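Local atomic coordinates of sugar kinase (Agrobacterium tumefaciens, PDB entry 2RBC), a protein that probably transfers phosphate from ATP to a sugar or related small molecule, as a member of the pfkB (ribokinase) family of carbohydrate kinases. Residues F44-M49 with T124-N129; I64-A69 with G311-A316; K183-D188 with A203-V208; F260-Q265 with R327-R332. All coordinates share one frame; numbering follows the deposited sequence.

Contact 1. Residues F44-M49 with T124-N129. With EDO (1,2-ethanediol), chain H.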
loop_
_atom_site.group_PDB
_atom_site.type_symbol
_atom_site.label_atom_id
_atom_site.label_comp_id
_atom_site.label_asym_id
_atom_site.label_seq_id
_atom_site.Cartn_x
_atom_site.Cartn_y
_atom_site.Cartn_z
ATOM N N PHE A 44 0.162 -5.123 6.736
ATOM C CA PHE A 44 -0.115 -4.291 7.879
ATOM C C PHE A 44 -0.622 -5.207 8.979
ATOM O O PHE A 44 -1.683 -5.802 8.825
ATOM C CB PHE A 44 -1.245 -3.285 7.575
ATOM C CG PHE A 44 -0.898 -2.244 6.555
ATOM C CD1 PHE A 44 -0.318 -1.052 6.940
ATOM C CD2 PHE A 44 -1.234 -2.422 5.222
ATOM C CE1 PHE A 44 -0.029 -0.070 6.015
ATOM C CE2 PHE A 44 -0.976 -1.414 4.295
ATOM C CZ PHE A 44 -0.355 -0.267 4.692
ATOM N N ARG A 45 0.134 -5.310 10.067
ATOM C CA ARG A 45 -0.184 -6.211 11.189
ATOM C C ARG A 45 -0.961 -5.407 12.220
ATOM O O ARG A 45 -0.490 -4.381 12.715
ATOM C CB ARG A 45 1.103 -6.788 11.766
ATOM C CG ARG A 45 0.948 -8.125 12.410
ATOM C CD ARG A 45 2.223 -8.512 13.040
ATOM N NE ARG A 45 2.137 -9.833 13.661
ATOM C CZ ARG A 45 3.158 -10.443 14.231
ATOM N NH1 ARG A 45 4.334 -9.867 14.282
ATOM N NH2 ARG A 45 3.000 -11.653 14.763
ATOM N N VAL A 46 -2.189 -5.832 12.470
ATOM C CA VAL A 46 -3.096 -5.126 13.345
ATOM C C VAL A 46 -3.605 -6.076 14.447
ATOM O O VAL A 46 -3.500 -7.285 14.307
ATOM C CB VAL A 46 -4.279 -4.566 12.553
ATOM C CG1 VAL A 46 -3.786 -3.559 11.488
ATOM C CG2 VAL A 46 -5.103 -5.712 11.906
ATOM N N ALA A 47 -4.131 -5.516 15.542
ATOM C CA ALA A 47 -4.719 -6.326 16.613
ATOM C C ALA A 47 -6.054 -6.846 16.106
ATOM O O ALA A 47 -6.236 -8.049 15.883
ATOM C CB ALA A 47 -4.903 -5.506 17.861
ATOM N N ASP A 48 -6.956 -5.916 15.851
ATOM C CA ASP A 48 -8.293 -6.246 15.417
ATOM C C ASP A 48 -8.512 -5.870 13.967
ATOM O O ASP A 48 -8.268 -4.725 13.555
ATOM C CB ASP A 48 -9.321 -5.501 16.271
ATOM C CG ASP A 48 -9.243 -5.880 17.739
ATOM O OD1 ASP A 48 -8.918 -7.052 18.036
ATOM O OD2 ASP A 48 -9.507 -5.006 18.592
HETATM N N MSE A 49 -9.009 -6.846 13.220
HETATM C CA MSE A 49 -9.490 -6.646 11.875
HETATM C C MSE A 49 -10.509 -5.506 11.805
HETATM O O MSE A 49 -11.476 -5.502 12.543
HETATM C CB MSE A 49 -10.128 -7.943 11.383
HETATM C CG MSE A 49 -10.399 -7.960 9.906
HETATM SE SE MSE A 49 -8.725 -7.827 8.885
HETATM C CE MSE A 49 -8.016 -9.663 9.035
ATOM N N THR A 124 -2.431 -4.512 -0.755
ATOM C CA THR A 124 -2.457 -4.338 0.692
ATOM C C THR A 124 -3.055 -5.597 1.334
ATOM O O THR A 124 -4.112 -6.081 0.903
ATOM C CB THR A 124 -3.219 -3.093 1.117
ATOM O OG1 THR A 124 -2.363 -1.955 0.953
ATOM C CG2 THR A 124 -3.684 -3.171 2.580
ATOM N N ILE A 125 -2.373 -6.113 2.352
ATOM C CA ILE A 125 -2.905 -7.211 3.155
ATOM C C ILE A 125 -2.880 -6.791 4.617
ATOM O O ILE A 125 -1.838 -6.438 5.131
ATOM C CB ILE A 125 -2.145 -8.529 2.944
ATOM C CG1 ILE A 125 -2.071 -8.866 1.455
ATOM C CG2 ILE A 125 -2.843 -9.668 3.695
ATOM C CD1 ILE A 125 -1.297 -10.133 1.099
ATOM N N ILE A 126 -4.052 -6.790 5.251
ATOM C CA ILE A 126 -4.211 -6.432 6.667
ATOM C C ILE A 126 -4.387 -7.761 7.396
ATOM O O ILE A 126 -5.339 -8.493 7.108
ATOM C CB ILE A 126 -5.402 -5.492 6.895
ATOM C CG1 ILE A 126 -5.264 -4.213 6.023
ATOM C CG2 ILE A 126 -5.529 -5.120 8.388
ATOM C CD1 ILE A 126 -6.532 -3.432 5.827
ATOM N N ILE A 127 -3.441 -8.068 8.289
ATOM C CA ILE A 127 -3.357 -9.328 9.010
ATOM C C ILE A 127 -3.581 -9.066 10.515
ATOM O O ILE A 127 -2.780 -8.378 11.173
ATOM C CB ILE A 127 -1.984 -9.976 8.780
ATOM C CG1 ILE A 127 -1.633 -9.967 7.288
ATOM C CG2 ILE A 127 -1.943 -11.362 9.347
ATOM C CD1 ILE A 127 -0.322 -10.620 6.935
ATOM N N ASP A 128 -4.706 -9.565 11.041
ATOM C CA ASP A 128 -5.071 -9.339 12.441
ATOM C C ASP A 128 -4.314 -10.292 13.363
ATOM O O ASP A 128 -3.465 -11.088 12.909
ATOM C CB ASP A 128 -6.609 -9.364 12.668
ATOM C CG ASP A 128 -7.231 -10.750 12.484
ATOM O OD1 ASP A 128 -6.489 -11.724 12.311
ATOM O OD2 ASP A 128 -8.478 -10.842 12.502
ATOM N N ASN A 129 -4.563 -10.184 14.665
ATOM C CA ASN A 129 -3.850 -11.050 15.608
ATOM C C ASN A 129 -4.391 -12.485 15.690
ATOM O O ASN A 129 -3.897 -13.273 16.487
ATOM C CB ASN A 129 -3.747 -10.409 16.986
ATOM C CG ASN A 129 -5.096 -10.218 17.652
ATOM O OD1 ASN A 129 -6.097 -10.857 17.298
ATOM N ND2 ASN A 129 -5.128 -9.322 18.618
HETATM C C1 EDO H . 0.284 0.066 0.708
HETATM O O1 EDO H . 0.113 1.458 1.028
HETATM C C2 EDO H . -0.412 -0.305 -0.608
HETATM O O2 EDO H . -0.707 -1.712 -0.674
HETATM O O HOH W 1 -0.369 -11.326 13.115
HETATM O O HOH W 2 -7.193 -8.447 20.213
HETATM O O HOH W 3 -9.739 -9.359 14.206
#
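F44 and I127 belong to two parallel strands, 39-45 and 121-127, held by a backbone ladder. F44 N donates to I125 O at 2.9 Å, and I127 N donates back to F44 O. V46 N then binds I127 O, also at 2.9 Å. Further along, N129 N bonds to A47 O at 3.0 Å.

Apolar contacts line the face that carries F44 and I126. T124 CG2 meets the F44 ring obliquely, 3.7 Å from CE2. V46 CG2 touches I126 CG2 at 3.6 Å.

M49 instead packs its methylene and methyl groups against oxygens. Its chain bends at both chi2 (63°) and chi3 (77°), which folds M49 CE back to 3.5 Å from I126 O. The side chains of M49 and D128 cross at about a right angle, with M49 CB 3.5 Å from D128 OD2.

Polar groups gather at the loop end. D128 OD1 accepts from the backbone N of R130 and E132. Its OD2 takes a water that also accepts from M49 N. A second water joins D48 OD1 to N129 ND2, and a third joins R45 NE to D128 O. R45 NH1 makes a salt bridge with E60.

The strands form the middle of a four-stranded sheet, probably the lid of the ribokinase fold. F44 and I126 pack on V136 of the second subunit, consistent with lid-to-lid pairing as in ribokinase. The apolar face of F44 and I126 thus probably contributes to pairing, while the loops are joined by one backbone bond and by waters.

Contact 2. Residues I64-A69 with G311-A316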
loop_
_atom_site.group_PDB
_atom_site.type_symbol
_atom_site.label_atom_id
_atom_site.label_comp_id
_atom_site.label_asym_id
_atom_site.label_seq_id
_atom_site.Cartn_x
_atom_site.Cartn_y
_atom_site.Cartn_z
ATOM N N ILE A 64 7.082 -6.294 0.973
ATOM C CA ILE A 64 7.774 -7.457 0.466
ATOM C C ILE A 64 7.291 -7.834 -0.945
ATOM O O ILE A 64 6.091 -7.931 -1.218
ATOM C CB ILE A 64 7.728 -8.657 1.504
ATOM C CG1 ILE A 64 8.604 -9.813 1.016
ATOM C CG2 ILE A 64 6.306 -9.101 1.904
ATOM C CD1 ILE A 64 8.954 -10.794 2.141
ATOM N N ALA A 65 8.236 -8.037 -1.854
ATOM C CA ALA A 65 7.910 -8.525 -3.184
ATOM C C ALA A 65 7.728 -10.041 -3.089
ATOM O O ALA A 65 8.608 -10.771 -2.624
ATOM C CB ALA A 65 9.017 -8.185 -4.227
ATOM N N GLU A 66 6.553 -10.483 -3.476
ATOM C CA GLU A 66 6.200 -11.868 -3.392
ATOM C C GLU A 66 5.115 -12.166 -4.426
ATOM O O GLU A 66 5.125 -11.591 -5.489
ATOM C CB GLU A 66 5.867 -12.226 -1.915
ATOM C CG GLU A 66 4.703 -11.464 -1.292
ATOM C CD GLU A 66 4.539 -11.759 0.174
ATOM O OE1 GLU A 66 5.391 -12.486 0.747
ATOM O OE2 GLU A 66 3.536 -11.314 0.765
ATOM N N GLY A 67 4.195 -13.085 -4.167
ATOM C CA GLY A 67 3.350 -13.633 -5.237
ATOM C C GLY A 67 3.679 -15.107 -5.371
ATOM O O GLY A 67 4.710 -15.543 -4.913
HETATM N N MSE A 68 2.777 -15.899 -5.941
HETATM C CA MSE A 68 2.955 -17.338 -5.945
HETATM C C MSE A 68 4.292 -17.772 -6.526
HETATM O O MSE A 68 5.063 -18.411 -5.842
HETATM C CB MSE A 68 1.812 -18.007 -6.682
HETATM C CG MSE A 68 0.480 -17.777 -5.985
HETATM SE SE MSE A 68 -1.001 -18.429 -7.085
HETATM C CE MSE A 68 -0.981 -17.117 -8.550
ATOM N N ALA A 69 4.574 -17.430 -7.781
ATOM C CA ALA A 69 5.859 -17.853 -8.377
ATOM C C ALA A 69 7.084 -17.274 -7.670
ATOM O O ALA A 69 8.142 -17.920 -7.576
ATOM C CB ALA A 69 5.938 -17.528 -9.866
ATOM N N GLY A 311 5.005 -12.490 8.067
ATOM C CA GLY A 311 5.522 -11.704 6.960
ATOM C C GLY A 311 5.537 -12.384 5.603
ATOM O O GLY A 311 6.488 -12.229 4.869
ATOM N N GLY A 312 4.486 -13.121 5.249
ATOM C CA GLY A 312 4.449 -13.710 3.922
ATOM C C GLY A 312 5.513 -14.762 3.702
ATOM O O GLY A 312 5.656 -15.676 4.510
ATOM N N ARG A 313 6.295 -14.604 2.639
ATOM C CA ARG A 313 7.397 -15.513 2.354
ATOM C C ARG A 313 8.620 -15.383 3.270
ATOM O O ARG A 313 9.505 -16.258 3.231
ATOM C CB ARG A 313 7.834 -15.372 0.886
ATOM C CG ARG A 313 8.417 -14.030 0.486
ATOM C CD ARG A 313 9.212 -14.103 -0.811
ATOM N NE ARG A 313 9.734 -12.808 -1.194
ATOM C CZ ARG A 313 10.904 -12.302 -0.801
ATOM N NH1 ARG A 313 11.738 -13.001 -0.039
ATOM N NH2 ARG A 313 11.231 -11.072 -1.161
ATOM N N ILE A 314 8.675 -14.339 4.116
ATOM C CA ILE A 314 9.909 -13.983 4.834
ATOM C C ILE A 314 10.330 -15.060 5.810
ATOM O O ILE A 314 11.499 -15.211 6.078
ATOM C CB ILE A 314 9.820 -12.585 5.531
ATOM C CG1 ILE A 314 11.216 -11.957 5.633
ATOM C CG2 ILE A 314 9.137 -12.663 6.894
ATOM C CD1 ILE A 314 12.006 -12.041 4.313
ATOM N N GLY A 315 9.378 -15.846 6.287
ATOM C CA GLY A 315 9.696 -17.000 7.130
ATOM C C GLY A 315 10.206 -18.255 6.446
ATOM O O GLY A 315 10.352 -19.283 7.120
ATOM N N ALA A 316 10.413 -18.225 5.127
ATOM C CA ALA A 316 10.841 -19.429 4.402
ATOM C C ALA A 316 12.129 -19.932 5.068
ATOM O O ALA A 316 13.076 -19.181 5.197
ATOM C CB ALA A 316 11.061 -19.137 2.926
#
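The end of strand 60-66, in the probable lid sheet, meets the loop before the last helix through R313, which lies against I64, A65 and E66. Its guanidinium grips the A65 carbonyl side-on with two nitrogens. R313 NE is 2.7 Å from A65 O, and R313 NH2 is 3.0 Å from the same atom. Both bonds lie in the carbonyl and guanidinium planes, a coplanar grip that probably helps to set the group's rotation. I64 covers one face of it. I64 CD1 sits over the centre, 3.8 Å above the plane, and I64 CG1 is 3.6 Å from R313 NH2. Y74 makes a cation-pi contact with the same group, and S105 OG bonds to R313 NH2.

This loop adjoins the probable active site of the pfkB fold. D270 accepts from the backbone N of both G311 and G312. It begins DTLAAGD, which matches the family's DTxGAGD signature apart from one alanine. A glycerol, probably from the crystallisation liquor, lies near the E66 side chain and is consistent with a pocket there.

E66 makes the second link to the loop. Its CG stands between the backbone N and the carbonyl carbon (chi1 61°), and the chain is extended beyond it. E66 OE1 thereby accepts from R313 N at 3.0 Å. The approach runs nearly straight down the C-O bond of OE1. I64 CD1 touches I314 CB at 3.9 Å.

Contact 3. Residues K183-D188 with A203-V208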
loop_
_atom_site.group_PDB
_atom_site.type_symbol
_atom_site.label_atom_id
_atom_site.label_comp_id
_atom_site.label_asym_id
_atom_site.label_seq_id
_atom_site.Cartn_x
_atom_site.Cartn_y
_atom_site.Cartn_z
ATOM N N LYS A 183 11.951 -33.014 -18.346
ATOM C CA LYS A 183 12.153 -32.336 -17.073
ATOM C C LYS A 183 10.849 -32.364 -16.307
ATOM O O LYS A 183 9.773 -32.497 -16.901
ATOM C CB LYS A 183 12.627 -30.892 -17.287
ATOM C CG LYS A 183 14.035 -30.864 -17.853
ATOM C CD LYS A 183 14.424 -29.540 -18.346
ATOM C CE LYS A 183 15.780 -29.612 -19.062
ATOM N NZ LYS A 183 16.982 -30.052 -18.221
ATOM N N PRO A 184 10.939 -32.334 -14.963
ATOM C CA PRO A 184 9.719 -32.123 -14.202
ATOM C C PRO A 184 9.120 -30.781 -14.587
ATOM O O PRO A 184 9.837 -29.780 -14.642
ATOM C CB PRO A 184 10.202 -32.094 -12.748
ATOM C CG PRO A 184 11.491 -32.809 -12.747
ATOM C CD PRO A 184 12.113 -32.491 -14.087
ATOM N N ALA A 185 7.815 -30.800 -14.861
ATOM C CA ALA A 185 7.031 -29.690 -15.327
ATOM C C ALA A 185 5.866 -29.562 -14.354
ATOM O O ALA A 185 4.873 -30.288 -14.446
ATOM C CB ALA A 185 6.566 -29.954 -16.786
ATOM N N ILE A 186 6.017 -28.693 -13.364
ATOM C CA ILE A 186 5.150 -28.694 -12.179
ATOM C C ILE A 186 4.166 -27.536 -12.241
ATOM O O ILE A 186 4.540 -26.387 -12.494
ATOM C CB ILE A 186 6.000 -28.691 -10.877
ATOM C CG1 ILE A 186 6.979 -29.901 -10.894
ATOM C CG2 ILE A 186 5.111 -28.781 -9.651
ATOM C CD1 ILE A 186 8.221 -29.704 -10.181
ATOM N N LEU A 187 2.890 -27.853 -12.024
ATOM C CA LEU A 187 1.845 -26.863 -11.977
ATOM C C LEU A 187 1.419 -26.654 -10.544
ATOM O O LEU A 187 1.014 -27.594 -9.899
ATOM C CB LEU A 187 0.644 -27.294 -12.820
ATOM C CG LEU A 187 -0.597 -26.376 -12.777
ATOM C CD1 LEU A 187 -0.344 -24.960 -13.320
ATOM C CD2 LEU A 187 -1.796 -27.021 -13.496
ATOM N N ASP A 188 1.512 -25.404 -10.085
ATOM C CA ASP A 188 0.882 -24.921 -8.867
ATOM C C ASP A 188 -0.550 -24.634 -9.274
ATOM O O ASP A 188 -0.828 -23.662 -9.958
ATOM C CB ASP A 188 1.598 -23.651 -8.391
ATOM C CG ASP A 188 0.848 -22.913 -7.287
ATOM O OD1 ASP A 188 -0.177 -23.435 -6.753
ATOM O OD2 ASP A 188 1.324 -21.805 -6.936
ATOM N N ALA A 203 -0.714 -30.223 -19.588
ATOM C CA ALA A 203 0.697 -30.020 -19.958
ATOM C C ALA A 203 1.730 -30.415 -18.916
ATOM O O ALA A 203 2.901 -30.553 -19.249
ATOM C CB ALA A 203 0.953 -28.558 -20.379
ATOM N N ALA A 204 1.305 -30.641 -17.673
ATOM C CA ALA A 204 2.222 -30.830 -16.551
ATOM C C ALA A 204 2.565 -32.302 -16.345
ATOM O O ALA A 204 1.789 -33.187 -16.687
ATOM C CB ALA A 204 1.631 -30.243 -15.255
ATOM N N THR A 205 3.734 -32.563 -15.774
ATOM C CA THR A 205 4.078 -33.903 -15.299
ATOM C C THR A 205 3.651 -34.094 -13.821
ATOM O O THR A 205 3.479 -35.206 -13.370
ATOM C CB THR A 205 5.600 -34.154 -15.429
ATOM O OG1 THR A 205 6.298 -33.183 -14.645
ATOM C CG2 THR A 205 6.085 -34.053 -16.912
ATOM N N HIS A 206 3.514 -32.988 -13.087
ATOM C CA HIS A 206 3.190 -32.973 -11.660
ATOM C C HIS A 206 2.286 -31.808 -11.388
ATOM O O HIS A 206 2.574 -30.721 -11.851
ATOM C CB HIS A 206 4.430 -32.734 -10.797
ATOM C CG HIS A 206 5.459 -33.815 -10.860
ATOM N ND1 HIS A 206 6.332 -33.955 -11.926
ATOM C CD2 HIS A 206 5.821 -34.733 -9.937
ATOM C CE1 HIS A 206 7.157 -34.953 -11.654
ATOM N NE2 HIS A 206 6.864 -35.442 -10.452
ATOM N N ILE A 207 1.186 -32.017 -10.665
ATOM C CA ILE A 207 0.329 -30.895 -10.243
ATOM C C ILE A 207 0.106 -30.936 -8.739
ATOM O O ILE A 207 -0.185 -31.999 -8.189
ATOM C CB ILE A 207 -1.058 -30.912 -10.926
ATOM C CG1 ILE A 207 -0.976 -31.091 -12.446
ATOM C CG2 ILE A 207 -1.863 -29.671 -10.521
ATOM C CD1 ILE A 207 -2.345 -31.358 -13.128
ATOM N N VAL A 208 0.260 -29.786 -8.075
ATOM C CA VAL A 208 -0.053 -29.684 -6.657
ATOM C C VAL A 208 -1.163 -28.680 -6.597
ATOM O O VAL A 208 -0.931 -27.496 -6.825
ATOM C CB VAL A 208 1.122 -29.221 -5.781
ATOM C CG1 VAL A 208 0.703 -29.211 -4.299
ATOM C CG2 VAL A 208 2.389 -30.057 -6.068
HETATM O O HOH W 4 -1.813 -24.835 -5.259
#
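T205 and A185 meet where two parallel strands begin, and the T205 side chain is turned directly at the A185 backbone. With chi1 at 60°, T205 OG1 is swung in line with the A185 N-H. A185 N donates to T205 OG1 at 2.8 Å, nearly straight at 173°. T205 OG1 also shares a hydrogen bond with H206 ND1, at 2.8 Å, in which either could be the donor, and it lies in the plane of that ring. This would hold the imidazole in its rotation. T205 N returns a bond to A185 O at 2.9 Å, while H206 N reaches the same oxygen only weakly.

I186 and H206 point to the same face of the sheet and cross obliquely, with I186 CG1 3.8 Å from H206 CB. Helix 274-287 packs on this face, touching I186 with A283 and H206 with M286. D188 and V208 are on this face too, and a water donates to both D188 OD1 and V208 O.

The strands belong to a beta-alpha-beta unit of strand 185-189, helix 194-200 and strand 206-210, in the large central sheet of the kinase. Strand 160-163 lies beside 185-189, and 238-242 lies beside 206-210.

On the other face L187 and I207 run side by side and point the same way. L187 CD2 and the I207 CG2 methyl are 4.0 Å apart. A204 CB fits against L187 CB and presses to 3.3 Å from A185 O. Further along, L187 N donates to H206 O, and V208 N donates to L187 O at 2.9 Å.

Contact 4. Residues F260-Q265 with R327-R332. With SO4 (sulfate ion), chain B.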
loop_
_atom_site.group_PDB
_atom_site.type_symbol
_atom_site.label_atom_id
_atom_site.label_comp_id
_atom_site.label_asym_id
_atom_site.label_seq_id
_atom_site.Cartn_x
_atom_site.Cartn_y
_atom_site.Cartn_z
ATOM N N PHE A 260 -1.202 -40.567 1.639
ATOM C CA PHE A 260 -1.435 -39.470 2.534
ATOM C C PHE A 260 -0.194 -39.242 3.399
ATOM O O PHE A 260 0.462 -40.201 3.858
ATOM C CB PHE A 260 -2.641 -39.749 3.431
ATOM C CG PHE A 260 -2.837 -38.709 4.502
ATOM C CD1 PHE A 260 -3.205 -37.431 4.164
ATOM C CD2 PHE A 260 -2.635 -39.009 5.836
ATOM C CE1 PHE A 260 -3.360 -36.460 5.128
ATOM C CE2 PHE A 260 -2.783 -38.052 6.797
ATOM C CZ PHE A 260 -3.148 -36.774 6.446
ATOM N N GLN A 261 0.096 -37.966 3.631
ATOM C CA GLN A 261 1.178 -37.562 4.517
ATOM C C GLN A 261 0.697 -36.448 5.433
ATOM O O GLN A 261 0.278 -35.395 4.989
ATOM C CB GLN A 261 2.393 -37.096 3.695
ATOM C CG GLN A 261 3.598 -36.597 4.515
ATOM C CD GLN A 261 4.084 -37.621 5.497
ATOM O OE1 GLN A 261 4.548 -38.685 5.092
ATOM N NE2 GLN A 261 3.983 -37.324 6.797
ATOM N N THR A 262 0.761 -36.693 6.731
ATOM C CA THR A 262 0.389 -35.678 7.690
ATOM C C THR A 262 1.494 -34.629 7.718
ATOM O O THR A 262 2.629 -34.902 7.318
ATOM C CB THR A 262 0.173 -36.282 9.085
ATOM O OG1 THR A 262 -0.547 -35.356 9.899
ATOM C CG2 THR A 262 1.486 -36.621 9.752
ATOM N N THR A 263 1.154 -33.433 8.172
ATOM C CA THR A 263 2.130 -32.385 8.330
ATOM C C THR A 263 2.430 -32.144 9.813
ATOM O O THR A 263 1.769 -32.687 10.709
ATOM C CB THR A 263 1.781 -31.080 7.565
ATOM O OG1 THR A 263 2.923 -30.236 7.630
ATOM C CG2 THR A 263 0.558 -30.321 8.141
HETATM N N MSE A 264 3.501 -31.388 10.036
HETATM C CA MSE A 264 3.954 -30.990 11.352
HETATM C C MSE A 264 3.049 -29.903 11.901
HETATM O O MSE A 264 2.820 -28.878 11.254
HETATM C CB MSE A 264 5.379 -30.453 11.262
HETATM C CG MSE A 264 5.934 -30.049 12.593
HETATM SE SE MSE A 264 7.830 -29.601 12.457
HETATM C CE MSE A 264 7.754 -27.811 11.599
ATOM N N GLN A 265 2.563 -30.100 13.113
ATOM C CA GLN A 265 1.690 -29.129 13.711
ATOM C C GLN A 265 2.485 -27.995 14.363
ATOM O O GLN A 265 3.426 -28.228 15.119
ATOM C CB GLN A 265 0.723 -29.784 14.679
ATOM C CG GLN A 265 -0.092 -30.918 14.014
ATOM C CD GLN A 265 -0.957 -30.458 12.832
ATOM O OE1 GLN A 265 -1.842 -29.632 13.011
ATOM N NE2 GLN A 265 -0.691 -30.986 11.626
ATOM N N ARG A 327 13.658 -34.180 10.948
ATOM C CA ARG A 327 14.254 -35.249 11.730
ATOM C C ARG A 327 13.598 -35.405 13.095
ATOM O O ARG A 327 13.252 -36.502 13.501
ATOM C CB ARG A 327 15.748 -34.971 11.859
ATOM C CG ARG A 327 16.517 -36.034 12.544
ATOM C CD ARG A 327 17.960 -35.595 12.927
ATOM N NE ARG A 327 18.103 -34.705 14.105
ATOM C CZ ARG A 327 17.804 -35.022 15.372
ATOM N NH1 ARG A 327 17.306 -36.212 15.682
ATOM N NH2 ARG A 327 18.004 -34.125 16.346
ATOM N N GLN A 328 13.460 -34.291 13.815
ATOM C CA GLN A 328 12.834 -34.295 15.134
ATOM C C GLN A 328 11.353 -34.696 15.064
ATOM O O GLN A 328 10.879 -35.467 15.889
ATOM C CB GLN A 328 12.970 -32.926 15.786
ATOM C CG GLN A 328 14.400 -32.483 15.976
ATOM C CD GLN A 328 14.599 -31.524 17.144
ATOM O OE1 GLN A 328 13.777 -31.433 18.066
ATOM N NE2 GLN A 328 15.722 -30.831 17.125
ATOM N N TRP A 329 10.655 -34.197 14.058
ATOM C CA TRP A 329 9.229 -34.492 13.840
ATOM C C TRP A 329 8.987 -35.949 13.527
ATOM O O TRP A 329 8.119 -36.573 14.135
ATOM C CB TRP A 329 8.711 -33.608 12.714
ATOM C CG TRP A 329 7.372 -33.959 12.215
ATOM C CD1 TRP A 329 6.210 -34.009 12.921
ATOM C CD2 TRP A 329 7.034 -34.263 10.860
ATOM N NE1 TRP A 329 5.161 -34.360 12.086
ATOM C CE2 TRP A 329 5.643 -34.521 10.820
ATOM C CE3 TRP A 329 7.777 -34.344 9.679
ATOM C CZ2 TRP A 329 4.974 -34.849 9.635
ATOM C CZ3 TRP A 329 7.116 -34.651 8.498
ATOM C CH2 TRP A 329 5.714 -34.889 8.486
ATOM N N LEU A 330 9.811 -36.507 12.651
ATOM C CA LEU A 330 9.740 -37.921 12.326
ATOM C C LEU A 330 10.057 -38.809 13.517
ATOM O O LEU A 330 9.751 -39.986 13.479
ATOM C CB LEU A 330 10.623 -38.268 11.123
ATOM C CG LEU A 330 10.144 -37.627 9.807
ATOM C CD1 LEU A 330 11.104 -37.882 8.663
ATOM C CD2 LEU A 330 8.723 -38.050 9.413
ATOM N N GLU A 331 10.664 -38.255 14.572
ATOM C CA GLU A 331 10.845 -38.984 15.843
ATOM C C GLU A 331 9.902 -38.563 16.968
ATOM O O GLU A 331 10.145 -38.907 18.113
ATOM C CB GLU A 331 12.263 -38.773 16.341
ATOM C CG GLU A 331 13.308 -39.297 15.399
ATOM C CD GLU A 331 14.735 -38.881 15.797
ATOM O OE1 GLU A 331 14.909 -38.252 16.893
ATOM O OE2 GLU A 331 15.675 -39.193 14.990
ATOM N N ARG A 332 8.834 -37.833 16.664
ATOM C CA ARG A 332 7.875 -37.374 17.688
ATOM C C ARG A 332 7.170 -38.546 18.357
ATOM O O ARG A 332 7.103 -39.642 17.781
ATOM C CB ARG A 332 6.801 -36.465 17.074
ATOM C CG ARG A 332 5.748 -37.209 16.213
ATOM C CD ARG A 332 4.943 -36.231 15.389
ATOM N NE ARG A 332 4.027 -36.865 14.436
ATOM C CZ ARG A 332 4.380 -37.424 13.269
ATOM N NH1 ARG A 332 3.447 -37.954 12.487
ATOM N NH2 ARG A 332 5.650 -37.483 12.868
HETATM S S SO4 B . 4.562 -39.495 9.322
HETATM O O1 SO4 B . 5.088 -40.706 9.943
HETATM O O2 SO4 B . 4.721 -39.569 7.878
HETATM O O3 SO4 B . 3.127 -39.350 9.588
HETATM O O4 SO4 B . 5.330 -38.371 9.853
HETATM O O HOH W 5 2.118 -34.442 12.430
#
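The W329 indole is sandwiched between M264 on one face and a sulfate with the R332 guanidinium on the other. M264 CB makes a CH-pi contact, 3.9 Å from the centroid of the five-membered ring and only 5° off its normal. M264 SE makes an oblique Met-aromatic contact, 4.9 Å from the centroid of the W329 five-membered ring. On the opposite face R332 NH2 lies 3.2 Å above the ring plane. Sulfate O4 and L330 CD2 are on that side.

W329 lies near the C-terminal end of helix 319-330, the last helix of the chain, and packs it against the loop after strand 258-261. That strand ends a run of antiparallel strands in the large sheet. Helix 292-307 lies behind, with V301 against W329 and A304 against M264.

The sulfate, probably from the crystallisation liquor, is gripped from both segments. Q261 NE2 donates to sulfate O2 at 2.6 Å. R332 NH1 donates to sulfate O3 at 3.2 Å, and both NH1 and NH2 donate to O4. R297 adds a further bond. Q261 NE2 also uses a lone pair of T262 O, in the carbonyl plane, at 2.8 Å. T262 O meets the indole at its edge, 3.3 Å from W329 CZ2. R332 NH2 also bonds W329 O from above its carbonyl plane, opposite R332 N. A water accepts from W329 NE1 in the ring plane and donates to T263 O.

How the contacts relate
From the N terminus, contact 1 opens at 44-49 and contact 2 opens at 64-69, before 124-129 closes contact 1. These two therefore cross, and they reach neighbouring strands of the small sheet, 39-45 and 60-66. Contact 3 opens and closes at 183-208, a short loop wholly within the span of contact 2. Contact 4 opens at 260-265, contact 2 closes at 311-316, and 327-332 closes contact 4, so these two also cross. Contacts 3 and 4 both reach the large sheet, with about 25 Å between their centres. Contact 2 touches contact 3 where M68, at the start of helix 68-78, packs on D188 of the large sheet, M68 CB being 3.8 Å from D188 OD2.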